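Local atomic coordinates of glycine oxidase (PDB entry 7CYX), a protein that probably oxidises glycine with bound FAD and molecular oxygen to glyoxylate, hydrogen peroxide and ammonium, a reaction assigned to thiamine diphosphate biosynthesis. Residues P316-H321 and Y328-H333; E185-T190 and E322-L327; G16-H21 and K160-S165; P227-V232 and N273-P278. All coordinates share one frame; numbering follows the deposited sequence.

Contact 1. Residues P316-H321 and Y328-H333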
loop_
_atom_site.group_PDB
_atom_site.type_symbol
_atom_site.label_atom_id
_atom_site.label_comp_id
_atom_site.label_asym_id
_atom_site.label_seq_id
_atom_site.Cartn_x
_atom_site.Cartn_y
_atom_site.Cartn_z
ATOM N N PRO A 316 -14.733 -25.793 -0.144
ATOM C CA PRO A 316 -14.730 -25.213 1.176
ATOM C C PRO A 316 -16.011 -25.525 1.952
ATOM O O PRO A 316 -17.041 -25.670 1.365
ATOM C CB PRO A 316 -14.685 -23.713 0.874
ATOM C CG PRO A 316 -15.302 -23.596 -0.484
ATOM C CD PRO A 316 -14.810 -24.816 -1.213
ATOM N N TYR A 317 -15.879 -25.637 3.264
ATOM C CA TYR A 317 -17.055 -25.851 4.124
ATOM C C TYR A 317 -17.552 -24.473 4.526
ATOM O O TYR A 317 -16.817 -23.746 5.153
ATOM C CB TYR A 317 -16.675 -26.636 5.370
ATOM C CG TYR A 317 -15.797 -27.830 5.131
ATOM C CD1 TYR A 317 -14.430 -27.701 5.150
ATOM C CD2 TYR A 317 -16.329 -29.085 4.913
ATOM C CE1 TYR A 317 -13.611 -28.789 4.952
ATOM C CE2 TYR A 317 -15.522 -30.185 4.703
ATOM C CZ TYR A 317 -14.154 -30.035 4.733
ATOM O OH TYR A 317 -13.316 -31.086 4.551
ATOM N N MET A 318 -18.749 -24.121 4.084
ATOM C CA MET A 318 -19.374 -22.816 4.395
ATOM C C MET A 318 -20.778 -23.100 4.921
ATOM O O MET A 318 -21.661 -23.353 4.110
ATOM C CB MET A 318 -19.470 -21.975 3.128
ATOM C CG MET A 318 -18.212 -21.985 2.318
ATOM S SD MET A 318 -17.875 -20.369 1.658
ATOM C CE MET A 318 -18.485 -20.582 -0.007
ATOM N N GLY A 319 -20.964 -23.044 6.234
ATOM C CA GLY A 319 -22.257 -23.415 6.779
ATOM C C GLY A 319 -22.335 -23.496 8.290
ATOM O O GLY A 319 -21.360 -23.299 9.012
ATOM N N GLU A 320 -23.568 -23.765 8.740
ATOM C CA GLU A 320 -23.975 -23.890 10.132
ATOM C C GLU A 320 -24.096 -25.383 10.476
ATOM O O GLU A 320 -24.550 -26.176 9.653
ATOM C CB GLU A 320 -25.299 -23.147 10.320
ATOM C CG GLU A 320 -25.884 -23.242 11.715
ATOM C CD GLU A 320 -26.944 -22.201 12.053
ATOM O OE1 GLU A 320 -27.420 -21.485 11.127
ATOM O OE2 GLU A 320 -27.261 -22.080 13.257
ATOM N N HIS A 321 -23.652 -25.747 11.684
ATOM C CA HIS A 321 -23.806 -27.095 12.244
ATOM C C HIS A 321 -25.298 -27.345 12.466
ATOM O O HIS A 321 -26.009 -26.468 12.982
ATOM C CB HIS A 321 -23.006 -27.210 13.550
ATOM C CG HIS A 321 -22.744 -28.598 14.031
ATOM N ND1 HIS A 321 -23.748 -29.432 14.469
ATOM C CD2 HIS A 321 -21.590 -29.277 14.209
ATOM C CE1 HIS A 321 -23.230 -30.578 14.863
ATOM N NE2 HIS A 321 -21.909 -30.507 14.716
ATOM N N TYR A 328 -20.407 -22.319 13.189
ATOM C CA TYR A 328 -20.303 -22.116 11.775
ATOM C C TYR A 328 -18.887 -22.502 11.338
ATOM O O TYR A 328 -17.977 -22.540 12.160
ATOM C CB TYR A 328 -20.639 -20.661 11.402
ATOM C CG TYR A 328 -22.022 -20.194 11.785
ATOM C CD1 TYR A 328 -22.264 -19.719 13.057
ATOM C CD2 TYR A 328 -23.085 -20.223 10.893
ATOM C CE1 TYR A 328 -23.523 -19.313 13.458
ATOM C CE2 TYR A 328 -24.354 -19.803 11.269
ATOM C CZ TYR A 328 -24.570 -19.338 12.557
ATOM O OH TYR A 328 -25.780 -18.888 12.993
ATOM N N ALA A 329 -18.724 -22.695 10.021
ATOM C CA ALA A 329 -17.469 -23.072 9.377
ATOM C C ALA A 329 -17.345 -22.316 8.057
ATOM O O ALA A 329 -18.352 -22.122 7.379
ATOM C CB ALA A 329 -17.438 -24.565 9.126
ATOM N N CYS A 330 -16.107 -21.951 7.700
ATOM C CA CYS A 330 -15.794 -21.224 6.475
ATOM C C CYS A 330 -14.285 -21.337 6.195
ATOM O O CYS A 330 -13.548 -20.405 6.437
ATOM C CB CYS A 330 -16.273 -19.771 6.566
ATOM S SG CYS A 330 -16.342 -18.923 4.963
ATOM N N THR A 331 -13.857 -22.499 5.667
ATOM C CA THR A 331 -12.456 -22.796 5.308
ATOM C C THR A 331 -12.402 -23.935 4.298
ATOM O O THR A 331 -13.332 -24.694 4.190
ATOM C CB THR A 331 -11.588 -23.273 6.482
ATOM O OG1 THR A 331 -12.483 -23.905 7.394
ATOM C CG2 THR A 331 -10.830 -22.147 7.144
ATOM N N GLY A 332 -11.265 -24.029 3.607
ATOM C CA GLY A 332 -10.996 -25.046 2.622
ATOM C C GLY A 332 -11.141 -24.514 1.214
ATOM O O GLY A 332 -11.573 -25.252 0.345
ATOM N N HIS A 333 -10.744 -23.249 1.001
ATOM C CA HIS A 333 -10.918 -22.553 -0.269
ATOM C C HIS A 333 -9.753 -22.850 -1.216
ATOM O O HIS A 333 -9.770 -22.446 -2.392
ATOM C CB HIS A 333 -11.059 -21.039 -0.034
ATOM C CG HIS A 333 -12.325 -20.632 0.645
ATOM N ND1 HIS A 333 -12.484 -20.733 1.996
ATOM C CD2 HIS A 333 -13.480 -20.118 0.152
ATOM C CE1 HIS A 333 -13.680 -20.269 2.340
ATOM N NE2 HIS A 333 -14.327 -19.898 1.217
#
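E320 lies alongside Y328, the two side chains pointing the same way. With CG anti to the backbone N (chi1 177°), E320 runs beside the Y328 ring and meets it obliquely: CB is 3.6 Å from Y328 CE2, CG stays near the same carbon, and CD comes as close as CB does. At the tip, E320 OE1 is 3.5 Å from Y328 CE2, while OE2 lies near the phenol oxygen and forms a salt bridge with K325. The two residues are a non-hydrogen-bonded pair of the beta hairpin of strands 317-318 and 327-331, the latter also lying against strand 203-206 in the Rossmann-type sheet. Its evidence is two antiparallel hydrogen-bonded pairs: Y317 N to T331 O (2.9 Å) with a longer return bond, and G319 N to A329 O (3.0 Å) with its return. Opposite Y317 the other strand holds two residues, C330 and T331, as a classic beta bulge does. Beyond it, P316 CB stands over the centre of the H333 ring, 3.7 Å from the centroid and 1° off the normal, a CH-pi contact. M318 SD approaches the same ring obliquely, 3.6 Å from H333 NE2, which is hydrogen-bonded to S344 OG of helix 341-352.

Contact 2. Residues E185-T190 and E322-L327; sequences ENNKVT and EEIKGL
V189 and K325 meet through their backbones: V189 N donates to K325 O at 3.3 Å, a weak bond though fairly straight at 160°. A second weak bond, K325 N to N187 O at 3.5 Å, completes a single bridge that pairs K188 with K325. Beneath it is the apolar part of the contact. V189 CG2, anti to its own carbonyl carbon, crosses L327 and comes within 3.9 Å of L327 CB; I324 CG2 is farther, 4.4 Å from V189 CG2. On the outer side, K188 and K325 lie side by side and point the same way. The K188 chain bends at chi3 and chi4, bringing NZ to 3.5 Å from K325 CG. The N187 side chain crosses that of E323 at about a right angle.

What positions these groups is partly a type II beta turn from I324 to L327, in which G326 takes the positive phi (89°) that favours glycine. In the other segment, a backbone bond from E185 N to K188 O, 3.1 Å, helps close the connection between strands 179-184 and 189-194 of the three-stranded antiparallel sheet. I182 and V204 touch both V189 and L327. The contact thus sets the tip of the 317-331 hairpin against the end of this small sheet.

K188 NZ and K325 NZ are 6.2 Å apart, and K203 NZ is also close to K325. The salt bridge from K325 NZ to E320 OE2 probably offsets part of that like-charge repulsion.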
loop_
_atom_site.group_PDB
_atom_site.type_symbol
_atom_site.label_atom_id
_atom_site.label_comp_id
_atom_site.label_asym_id
_atom_site.label_seq_id
_atom_site.Cartn_x
_atom_site.Cartn_y
_atom_site.Cartn_z
ATOM N N GLU A 185 -21.893 -25.674 26.011
ATOM C CA GLU A 185 -22.356 -25.992 27.347
ATOM C C GLU A 185 -23.605 -26.873 27.222
ATOM O O GLU A 185 -23.581 -28.029 27.671
ATOM C CB GLU A 185 -22.488 -24.710 28.179
ATOM C CG GLU A 185 -21.200 -24.400 28.952
ATOM C CD GLU A 185 -20.988 -23.004 29.534
ATOM O OE1 GLU A 185 -21.698 -22.063 29.135
ATOM O OE2 GLU A 185 -20.081 -22.857 30.389
ATOM N N ASN A 186 -24.655 -26.375 26.563
ATOM C CA ASN A 186 -25.916 -27.126 26.522
ATOM C C ASN A 186 -26.315 -27.371 25.066
ATOM O O ASN A 186 -27.424 -27.038 24.663
ATOM C CB ASN A 186 -27.012 -26.399 27.312
ATOM C CG ASN A 186 -28.271 -27.222 27.492
ATOM O OD1 ASN A 186 -28.287 -28.413 27.187
ATOM N ND2 ASN A 186 -29.331 -26.596 27.981
ATOM N N ASN A 187 -25.391 -27.935 24.284
ATOM C CA ASN A 187 -25.551 -28.048 22.837
ATOM C C ASN A 187 -25.664 -26.641 22.223
ATOM O O ASN A 187 -26.271 -26.457 21.156
ATOM C CB ASN A 187 -26.764 -28.913 22.486
ATOM C CG ASN A 187 -26.698 -29.476 21.087
ATOM O OD1 ASN A 187 -27.368 -28.978 20.187
ATOM N ND2 ASN A 187 -25.869 -30.492 20.892
ATOM N N LYS A 188 -25.027 -25.679 22.888
ATOM C CA LYS A 188 -24.971 -24.287 22.385
ATOM C C LYS A 188 -23.549 -23.753 22.551
ATOM O O LYS A 188 -22.872 -24.148 23.499
ATOM C CB LYS A 188 -25.959 -23.394 23.130
ATOM C CG LYS A 188 -27.354 -23.357 22.531
ATOM C CD LYS A 188 -28.099 -22.070 22.802
ATOM C CE LYS A 188 -28.612 -21.410 21.538
ATOM N NZ LYS A 188 -29.742 -22.155 20.941
ATOM N N VAL A 189 -23.125 -22.897 21.630
ATOM C CA VAL A 189 -21.785 -22.260 21.704
ATOM C C VAL A 189 -21.867 -21.149 22.747
ATOM O O VAL A 189 -22.660 -20.258 22.556
ATOM C CB VAL A 189 -21.405 -21.684 20.330
ATOM C CG1 VAL A 189 -20.383 -20.571 20.452
ATOM C CG2 VAL A 189 -20.935 -22.762 19.375
ATOM N N THR A 190 -21.068 -21.208 23.807
ATOM C CA THR A 190 -21.146 -20.146 24.837
ATOM C C THR A 190 -19.844 -19.359 24.880
ATOM O O THR A 190 -19.797 -18.354 25.577
ATOM C CB THR A 190 -21.386 -20.723 26.227
ATOM O OG1 THR A 190 -20.344 -21.676 26.380
ATOM C CG2 THR A 190 -22.734 -21.386 26.353
ATOM N N GLU A 322 -25.758 -28.543 12.098
ATOM C CA GLU A 322 -27.195 -28.845 12.043
ATOM C C GLU A 322 -27.786 -28.945 13.462
ATOM O O GLU A 322 -28.965 -28.704 13.659
ATOM C CB GLU A 322 -27.431 -30.119 11.222
ATOM C CG GLU A 322 -28.727 -30.083 10.423
ATOM C CD GLU A 322 -28.771 -29.060 9.295
ATOM O OE1 GLU A 322 -28.292 -29.381 8.188
ATOM O OE2 GLU A 322 -29.274 -27.934 9.523
ATOM N N GLU A 323 -26.955 -29.290 14.450
ATOM C CA GLU A 323 -27.415 -29.569 15.807
ATOM C C GLU A 323 -26.931 -28.457 16.743
ATOM O O GLU A 323 -27.749 -27.759 17.328
ATOM C CB GLU A 323 -26.933 -30.959 16.231
ATOM C CG GLU A 323 -27.557 -31.491 17.514
ATOM C CD GLU A 323 -27.079 -32.881 17.917
ATOM O OE1 GLU A 323 -27.643 -33.444 18.885
ATOM O OE2 GLU A 323 -26.135 -33.398 17.265
ATOM N N ILE A 324 -25.604 -28.289 16.843
ATOM C CA ILE A 324 -24.970 -27.323 17.751
ATOM C C ILE A 324 -25.218 -25.916 17.206
ATOM O O ILE A 324 -24.740 -25.573 16.126
ATOM C CB ILE A 324 -23.466 -27.596 17.912
ATOM C CG1 ILE A 324 -23.190 -29.071 18.229
ATOM C CG2 ILE A 324 -22.882 -26.652 18.958
ATOM C CD1 ILE A 324 -21.728 -29.456 18.254
ATOM N N LYS A 325 -25.982 -25.119 17.959
ATOM C CA LYS A 325 -26.471 -23.844 17.460
ATOM C C LYS A 325 -25.370 -22.797 17.650
ATOM O O LYS A 325 -24.724 -22.739 18.703
ATOM C CB LYS A 325 -27.775 -23.438 18.155
ATOM C CG LYS A 325 -28.380 -22.121 17.676
ATOM C CD LYS A 325 -28.840 -22.122 16.222
ATOM C CE LYS A 325 -29.165 -20.738 15.697
ATOM N NZ LYS A 325 -27.939 -19.935 15.468
ATOM N N GLY A 326 -25.154 -22.016 16.591
ATOM C CA GLY A 326 -24.200 -20.923 16.575
ATOM C C GLY A 326 -22.806 -21.349 16.141
ATOM O O GLY A 326 -21.877 -20.536 16.219
ATOM N N LEU A 327 -22.646 -22.607 15.698
ATOM C CA LEU A 327 -21.340 -23.117 15.285
ATOM C C LEU A 327 -21.299 -23.139 13.750
ATOM O O LEU A 327 -22.071 -23.843 13.098
ATOM C CB LEU A 327 -21.145 -24.501 15.916
ATOM C CG LEU A 327 -19.723 -25.065 16.062
ATOM C CD1 LEU A 327 -19.542 -26.289 15.184
ATOM C CD2 LEU A 327 -18.635 -24.041 15.782
#

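Contact 3. Residues G16-H21 and K160-S165; sequences GSSVAH and KAFAHS
F162 and S18 supply the CH-pi part of this helix pair: S18 CA stands over the centre of the F162 ring, 3.6 Å from the centroid and 11° off the normal. S18 CB follows over the same face, 3.6 Å from F162 CE2. S18 OG itself is hydrogen-bonded to S341 O. Close van der Waals contacts flank F162: CD1 is 3.3 Å from H21 CB, and F162 CB is 3.4 Å from S17 O; the two rings of H21 and F162 meet obliquely.

Helix 14-25 is the first helix of the Rossmann-type nucleotide fold, and G16 is consistent with the last glycine of its GxGxxG motif; V14 and I15 at its start bind FAD. Helix 155-168 crosses it at 37°, with segment axes 7.7 Å apart at closest. S17 and A163 meet where the backbones come nearest, S17 OG being 3.6 Å from A163 CB while hydrogen-bonded to G13 O.

Between the two segments a hydrogen bond joins H21 ND1 and S165 OG at 2.8 Å. The hydroxyl sits at the imidazole edge, in plane, and either atom could be the donor. H21 CG is anti to the backbone N (chi1 164°), and ND1 faces S165. S165 OG is also hydrogen-bonded to K83 NZ of helix 73-84.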
loop_
_atom_site.group_PDB
_atom_site.type_symbol
_atom_site.label_atom_id
_atom_site.label_comp_id
_atom_site.label_asym_id
_atom_site.label_seq_id
_atom_site.Cartn_x
_atom_site.Cartn_y
_atom_site.Cartn_z
ATOM N N GLY A 16 -11.627 -15.033 7.316
ATOM C CA GLY A 16 -12.141 -14.633 8.616
ATOM C C GLY A 16 -12.283 -13.121 8.694
ATOM O O GLY A 16 -13.257 -12.609 9.238
ATOM N N SER A 17 -11.303 -12.403 8.133
ATOM C CA SER A 17 -11.371 -10.955 8.070
ATOM C C SER A 17 -12.556 -10.544 7.182
ATOM O O SER A 17 -13.256 -9.587 7.518
ATOM C CB SER A 17 -10.074 -10.350 7.616
ATOM O OG SER A 17 -9.020 -10.646 8.535
ATOM N N SER A 18 -12.819 -11.280 6.089
ATOM C CA SER A 18 -13.961 -10.930 5.224
ATOM C C SER A 18 -15.256 -11.084 6.020
ATOM O O SER A 18 -16.086 -10.205 6.032
ATOM C CB SER A 18 -14.011 -11.744 3.962
ATOM O OG SER A 18 -15.212 -11.517 3.233
ATOM N N VAL A 19 -15.384 -12.211 6.720
ATOM C CA VAL A 19 -16.543 -12.459 7.564
ATOM C C VAL A 19 -16.654 -11.321 8.597
ATOM O O VAL A 19 -17.718 -10.769 8.813
ATOM C CB VAL A 19 -16.444 -13.860 8.206
ATOM C CG1 VAL A 19 -17.530 -14.101 9.235
ATOM C CG2 VAL A 19 -16.482 -14.971 7.154
ATOM N N ALA A 20 -15.535 -10.962 9.236
ATOM C CA ALA A 20 -15.521 -9.903 10.229
ATOM C C ALA A 20 -16.091 -8.618 9.610
ATOM O O ALA A 20 -16.917 -7.986 10.195
ATOM C CB ALA A 20 -14.121 -9.700 10.754
ATOM N N HIS A 21 -15.644 -8.276 8.396
ATOM C CA HIS A 21 -16.053 -7.052 7.713
ATOM C C HIS A 21 -17.576 -6.980 7.567
ATOM O O HIS A 21 -18.158 -6.017 7.981
ATOM C CB HIS A 21 -15.409 -6.936 6.331
ATOM C CG HIS A 21 -16.074 -5.931 5.446
ATOM N ND1 HIS A 21 -15.867 -4.574 5.585
ATOM C CD2 HIS A 21 -16.963 -6.073 4.440
ATOM C CE1 HIS A 21 -16.588 -3.922 4.690
ATOM N NE2 HIS A 21 -17.271 -4.822 3.971
ATOM N N LYS A 160 -5.862 -7.097 5.167
ATOM C CA LYS A 160 -5.707 -6.061 6.142
ATOM C C LYS A 160 -6.899 -5.097 6.030
ATOM O O LYS A 160 -7.441 -4.703 7.044
ATOM C CB LYS A 160 -4.341 -5.395 5.980
ATOM C CG LYS A 160 -3.162 -6.239 6.455
ATOM C CD LYS A 160 -1.805 -5.658 6.069
ATOM C CE LYS A 160 -0.869 -6.628 5.375
ATOM N NZ LYS A 160 0.080 -7.268 6.319
ATOM N N ALA A 161 -7.343 -4.773 4.808
ATOM C CA ALA A 161 -8.449 -3.830 4.643
ATOM C C ALA A 161 -9.710 -4.333 5.373
ATOM O O ALA A 161 -10.284 -3.604 6.205
ATOM C CB ALA A 161 -8.716 -3.578 3.186
ATOM N N PHE A 162 -10.129 -5.568 5.063
ATOM C CA PHE A 162 -11.266 -6.208 5.705
ATOM C C PHE A 162 -11.158 -6.065 7.227
ATOM O O PHE A 162 -12.119 -5.662 7.883
ATOM C CB PHE A 162 -11.340 -7.700 5.369
ATOM C CG PHE A 162 -12.057 -8.062 4.097
ATOM C CD1 PHE A 162 -13.307 -7.548 3.804
ATOM C CD2 PHE A 162 -11.501 -8.962 3.205
ATOM C CE1 PHE A 162 -13.978 -7.901 2.641
ATOM C CE2 PHE A 162 -12.167 -9.314 2.040
ATOM C CZ PHE A 162 -13.400 -8.775 1.750
ATOM N N ALA A 163 -9.986 -6.394 7.782
ATOM C CA ALA A 163 -9.827 -6.505 9.247
ATOM C C ALA A 163 -9.940 -5.131 9.932
ATOM O O ALA A 163 -10.616 -4.988 10.946
ATOM C CB ALA A 163 -8.532 -7.194 9.579
ATOM N N HIS A 164 -9.311 -4.106 9.368
ATOM C CA HIS A 164 -9.380 -2.743 9.947
ATOM C C HIS A 164 -10.771 -2.114 9.743
ATOM O O HIS A 164 -11.211 -1.301 10.571
ATOM C CB HIS A 164 -8.329 -1.833 9.319
ATOM C CG HIS A 164 -6.922 -2.232 9.585
ATOM N ND1 HIS A 164 -6.413 -2.328 10.860
ATOM C CD2 HIS A 164 -5.905 -2.492 8.733
ATOM C CE1 HIS A 164 -5.145 -2.673 10.783
ATOM N NE2 HIS A 164 -4.799 -2.748 9.481
ATOM N N SER A 165 -11.420 -2.446 8.617
ATOM C CA SER A 165 -12.802 -2.079 8.365
ATOM C C SER A 165 -13.673 -2.575 9.520
ATOM O O SER A 165 -14.468 -1.821 10.073
ATOM C CB SER A 165 -13.277 -2.644 7.049
ATOM O OG SER A 165 -14.676 -2.452 6.868
#

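Contact 4. Residues P227-V232 and N273-P278; sequences PVKGEV and NKTVQP
The flat amide of Q277 and the carboxylate of E231 make their polar contacts across the segments through oxygen atoms at their tips. Q277 OE1 accepts K229 NZ at 2.9 Å, in the carbonyl plane and on a lone pair, with a C=O...donor angle of 143°. E231 OE2 receives Q277 N at 2.8 Å, a bond of 163° at the hydrogen that meets the oxygen nearly along its C-O axis. A side chain here binds the backbone at a helix N-terminus: Q277 is at the N-cap position, just before helix 278-291, and an acidic side chain from strand 225-236 of the large mixed sheet takes its backbone N-H.

The other oxygen of E231, OE1, has its own partners in K268, T266 and S280, so both oxygens are engaged. Bending at chi2 takes the carboxylate past V276, the two side chains sliding by in opposite directions, and E231 OE2 lies 3.3 Å from V276 CA.

K229 reaches across in a nearly straight chain, CG anti to the backbone N (chi1 154°) and every later torsion extended. Its NZ donates to T275 O at 2.7 Å as well as to Q277 OE1, and the two bonds tie it to the loop before the helix. On the same strand V232 touches FAD, which places this loop connection beside the flavin-binding part of the sheet. Closer to the strand, K229 CD passes N273 O at 3.1 Å.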
loop_
_atom_site.group_PDB
_atom_site.type_symbol
_atom_site.label_atom_id
_atom_site.label_comp_id
_atom_site.label_asym_id
_atom_site.label_seq_id
_atom_site.Cartn_x
_atom_site.Cartn_y
_atom_site.Cartn_z
ATOM N N PRO A 227 -2.578 -28.359 4.564
ATOM C CA PRO A 227 -1.773 -27.420 3.775
ATOM C C PRO A 227 -1.150 -27.966 2.485
ATOM O O PRO A 227 -0.498 -29.009 2.493
ATOM C CB PRO A 227 -0.572 -27.118 4.701
ATOM C CG PRO A 227 -0.413 -28.405 5.495
ATOM C CD PRO A 227 -1.855 -28.828 5.761
ATOM N N VAL A 228 -1.275 -27.198 1.404
ATOM C CA VAL A 228 -0.548 -27.492 0.200
ATOM C C VAL A 228 0.450 -26.357 -0.012
ATOM O O VAL A 228 0.082 -25.252 -0.369
ATOM C CB VAL A 228 -1.500 -27.738 -0.984
ATOM C CG1 VAL A 228 -0.740 -27.989 -2.271
ATOM C CG2 VAL A 228 -2.463 -28.893 -0.683
ATOM N N LYS A 229 1.718 -26.650 0.313
ATOM C CA LYS A 229 2.743 -25.643 0.399
ATOM C C LYS A 229 2.981 -25.119 -1.016
ATOM O O LYS A 229 2.945 -25.872 -1.951
ATOM C CB LYS A 229 4.009 -26.213 1.051
ATOM C CG LYS A 229 5.311 -25.516 0.676
ATOM C CD LYS A 229 6.515 -26.146 1.352
ATOM C CE LYS A 229 7.789 -25.338 1.191
ATOM N NZ LYS A 229 8.954 -25.983 1.848
ATOM N N GLY A 230 3.174 -23.806 -1.146
ATOM C CA GLY A 230 3.553 -23.202 -2.432
ATOM C C GLY A 230 4.632 -22.168 -2.229
ATOM O O GLY A 230 4.514 -21.352 -1.306
ATOM N N GLU A 231 5.684 -22.248 -3.058
ATOM C CA GLU A 231 6.839 -21.392 -2.984
ATOM C C GLU A 231 6.750 -20.405 -4.133
ATOM O O GLU A 231 6.391 -20.812 -5.234
ATOM C CB GLU A 231 8.144 -22.182 -3.121
ATOM C CG GLU A 231 8.544 -22.934 -1.874
ATOM C CD GLU A 231 9.241 -24.255 -2.135
ATOM O OE1 GLU A 231 8.641 -25.096 -2.842
ATOM O OE2 GLU A 231 10.388 -24.427 -1.643
ATOM N N VAL A 232 7.054 -19.127 -3.847
ATOM C CA VAL A 232 7.005 -18.092 -4.842
ATOM C C VAL A 232 8.202 -17.145 -4.695
ATOM O O VAL A 232 8.815 -17.028 -3.638
ATOM C CB VAL A 232 5.645 -17.369 -4.873
ATOM C CG1 VAL A 232 4.662 -17.904 -3.849
ATOM C CG2 VAL A 232 5.772 -15.861 -4.786
ATOM N N ASN A 273 5.603 -26.743 6.403
ATOM C CA ASN A 273 6.941 -26.178 6.241
ATOM C C ASN A 273 6.950 -24.900 5.380
ATOM O O ASN A 273 6.575 -24.940 4.213
ATOM C CB ASN A 273 7.882 -27.191 5.604
ATOM C CG ASN A 273 9.313 -26.831 5.889
ATOM O OD1 ASN A 273 9.806 -27.099 6.977
ATOM N ND2 ASN A 273 9.949 -26.157 4.956
ATOM N N LYS A 274 7.444 -23.784 5.940
ATOM C CA LYS A 274 7.445 -22.479 5.258
ATOM C C LYS A 274 8.842 -22.067 4.741
ATOM O O LYS A 274 8.997 -20.932 4.345
ATOM C CB LYS A 274 6.960 -21.366 6.186
ATOM C CG LYS A 274 5.667 -21.609 6.965
ATOM C CD LYS A 274 4.410 -20.912 6.446
ATOM C CE LYS A 274 4.549 -19.424 6.193
ATOM N NZ LYS A 274 3.920 -18.612 7.261
ATOM N N THR A 275 9.855 -22.950 4.769
ATOM C CA THR A 275 11.161 -22.720 4.106
ATOM C C THR A 275 11.021 -22.891 2.589
ATOM O O THR A 275 10.154 -23.595 2.138
ATOM C CB THR A 275 12.252 -23.710 4.562
ATOM O OG1 THR A 275 11.914 -25.056 4.177
ATOM C CG2 THR A 275 12.512 -23.691 6.057
ATOM N N VAL A 276 11.982 -22.358 1.835
ATOM C CA VAL A 276 12.018 -22.418 0.404
ATOM C C VAL A 276 13.269 -23.204 0.002
ATOM O O VAL A 276 14.379 -22.824 0.350
ATOM C CB VAL A 276 12.033 -20.994 -0.198
ATOM C CG1 VAL A 276 12.164 -20.996 -1.714
ATOM C CG2 VAL A 276 10.822 -20.174 0.232
ATOM N N GLN A 277 13.074 -24.272 -0.771
ATOM C CA GLN A 277 14.175 -25.102 -1.242
ATOM C C GLN A 277 14.788 -24.442 -2.464
ATOM O O GLN A 277 14.076 -23.882 -3.290
ATOM C CB GLN A 277 13.707 -26.520 -1.566
ATOM C CG GLN A 277 13.576 -27.387 -0.334
ATOM C CD GLN A 277 12.682 -26.759 0.699
ATOM O OE1 GLN A 277 11.463 -26.765 0.564
ATOM N NE2 GLN A 277 13.286 -26.234 1.755
ATOM N N PRO A 278 16.130 -24.426 -2.583
ATOM C CA PRO A 278 16.781 -23.923 -3.785
ATOM C C PRO A 278 16.180 -24.409 -5.107
ATOM O O PRO A 278 15.957 -23.594 -5.997
ATOM C CB PRO A 278 18.207 -24.453 -3.577
ATOM C CG PRO A 278 18.421 -24.271 -2.100
ATOM C CD PRO A 278 17.104 -24.748 -1.524
#

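In the fold
Along the chain, contact 3 closes first; contact 2 then opens, contact 4 follows between its two segments, and contacts 1 and 2 interleave, because 322-327 is the loop of the hairpin paired in contact 1. Those two touch directly, with centres 16 Å apart. Contact 3, centred 17 Å from contact 1, has nearest atoms about 5 Å from it. Contact 1 lies in the six-stranded mixed sheet and contact 3 on helix 14-25, which follows its strand 5-10, so both belong to the Rossmann-type part; helix 341-352 packs against both. Contact 4 lies in the eight-stranded sheet, its centre 25 Å from contact 1. T331 and V232 both touch FAD, so the cofactor spans the two sheets.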